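Lipase-specific foldase (Burkholderia glumae, PDB 2ES4) assists the folding of the extracellular lipase during its passage through the periplasm, acting as a dedicated chaperone at the inner membrane. Local coordinates at residues B[185-188]-B[189-193]. Residues are numbered along the deposited sequence; the frame is centred on the assembly and turned at random.
Sequences QRRQ and RHDLE
Arg189 reaches back along its own helix to Gln185, one turn earlier. With CG anti to its carbonyl carbon (chi1 -64°) and the chain extended from CG to NE, its methylene groups run over the backbone carbonyl of Gln185, CG coming within 3.0 Å of Gln185 O. The guanidinium thus arrives beside the Gln185 side chain, which bends at chi2 to bring its terminal amide to one face of that group. The two planes are 19° apart, but the amide is displaced: one end of it lies over the NE/NH2 side of the guanidinium while the rest projects past the group. Beneath this pairing, Arg189 N gives a straight hydrogen bond to Gln185 O (2.9 Å).

The same i to i+4 bonding continues from His190 N to Arg186 O (2.8 Å), from Asp191 N to Arg187 O (3.0 Å) and from Leu192 N to Gln188 O (2.7 Å), as in a regular alpha-helix. Gln188 contributes mainly through its backbone: its carbonyl takes the Leu192 bond and also lies 3.2 Å from Leu192 CB. Its side chain leads off the helix instead, and NE2 is hydrogen-bonded to the backbone of the chain of another protein. Asp191 OD2 comes within 2.9 Å of Arg187 O, two acceptors brought close; the same OD2 is hydrogen-bonded to an aromatic side chain of the other protein's chain. No salt bridge forms, since Arg187 NE stays 5.5 Å from Asp191 OD2. Arg187, Gln188, Asp191 and Leu192 all pack on that other chain, Arg187 on an aromatic side chain.

The whole contact is about two and a half turns of helix 177-198. Gln185, Gln188 and Leu192 pack against helix 155-172 through Leu162, Ala166 and Gln159, while His190 and Glu193 meet Leu215 of helix 208-215.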
# COMPACT_ATOMS: atom_id res chain seq x y z
N GLN B 185 19.82 7.69 -3.94
CA GLN B 185 20.12 8.81 -4.83
C GLN B 185 19.99 8.44 -6.30
O GLN B 185 19.32 9.14 -7.05
CB GLN B 185 21.53 9.34 -4.56
CG GLN B 185 21.66 10.17 -3.29
CD GLN B 185 21.05 11.56 -3.39
OE1 GLN B 185 20.98 12.28 -2.40
NE2 GLN B 185 20.62 11.94 -4.59
N ARG B 186 20.58 7.31 -6.69
CA ARG B 186 20.54 6.83 -8.07
C ARG B 186 19.11 6.56 -8.49
O ARG B 186 18.64 7.10 -9.49
CB ARG B 186 21.34 5.55 -8.23
CG ARG B 186 22.68 5.58 -7.58
CD ARG B 186 23.44 4.28 -7.78
NE ARG B 186 24.39 4.01 -6.69
CZ ARG B 186 25.37 4.83 -6.31
NH1 ARG B 186 25.57 6.00 -6.92
NH2 ARG B 186 26.15 4.49 -5.30
N ARG B 187 18.40 5.77 -7.67
CA ARG B 187 17.00 5.40 -7.90
C ARG B 187 16.15 6.62 -8.24
O ARG B 187 15.52 6.67 -9.30
CB ARG B 187 16.45 4.71 -6.65
CG ARG B 187 15.04 4.13 -6.78
CD ARG B 187 14.58 3.49 -5.48
NE ARG B 187 14.24 4.46 -4.44
CZ ARG B 187 14.08 4.17 -3.15
NH1 ARG B 187 14.24 2.92 -2.72
NH2 ARG B 187 13.73 5.11 -2.28
N GLN B 188 16.21 7.63 -7.38
CA GLN B 188 15.45 8.86 -7.56
C GLN B 188 15.89 9.67 -8.77
O GLN B 188 15.05 9.99 -9.61
CB GLN B 188 15.53 9.73 -6.31
CG GLN B 188 14.92 9.10 -5.07
CD GLN B 188 15.07 9.97 -3.85
OE1 GLN B 188 16.18 10.29 -3.43
NE2 GLN B 188 13.95 10.36 -3.26
N ARG B 189 17.19 9.95 -8.88
CA ARG B 189 17.74 10.71 -10.01
C ARG B 189 17.34 10.07 -11.34
O ARG B 189 16.82 10.75 -12.22
CB ARG B 189 19.26 10.79 -9.93
CG ARG B 189 19.78 11.54 -8.74
CD ARG B 189 21.31 11.51 -8.68
NE ARG B 189 21.84 12.16 -7.48
CZ ARG B 189 21.69 13.45 -7.17
NH1 ARG B 189 21.02 14.26 -7.98
NH2 ARG B 189 22.21 13.93 -6.05
N HIS B 190 17.49 8.75 -11.41
CA HIS B 190 17.16 7.98 -12.60
C HIS B 190 15.67 8.11 -12.97
O HIS B 190 15.35 8.40 -14.11
CB HIS B 190 17.53 6.51 -12.39
CG HIS B 190 17.30 5.65 -13.59
ND1 HIS B 190 16.04 5.28 -14.01
CD2 HIS B 190 18.17 5.09 -14.46
CE1 HIS B 190 16.15 4.52 -15.08
NE2 HIS B 190 17.43 4.39 -15.38
N ASP B 191 14.79 7.90 -11.99
CA ASP B 191 13.35 7.99 -12.21
C ASP B 191 12.91 9.41 -12.54
O ASP B 191 12.06 9.61 -13.40
CB ASP B 191 12.56 7.48 -11.01
CG ASP B 191 12.69 5.98 -10.83
OD1 ASP B 191 12.62 5.24 -11.83
OD2 ASP B 191 12.86 5.54 -9.68
N LEU B 192 13.55 10.38 -11.88
CA LEU B 192 13.24 11.79 -12.10
C LEU B 192 13.47 12.18 -13.56
O LEU B 192 12.77 13.04 -14.10
CB LEU B 192 14.08 12.66 -11.18
CG LEU B 192 13.66 14.12 -11.06
CD1 LEU B 192 12.21 14.22 -10.61
CD2 LEU B 192 14.53 14.78 -10.10
N GLU B 193 14.43 11.51 -14.18
CA GLU B 193 14.77 11.74 -15.58
C GLU B 193 13.69 11.21 -16.50
O GLU B 193 13.20 11.94 -17.36
CB GLU B 193 16.10 11.10 -15.93
CG GLU B 193 17.30 11.96 -15.61
CD GLU B 193 17.28 13.28 -16.36
OE1 GLU B 193 17.22 13.26 -17.61
OE2 GLU B 193 17.31 14.34 -15.70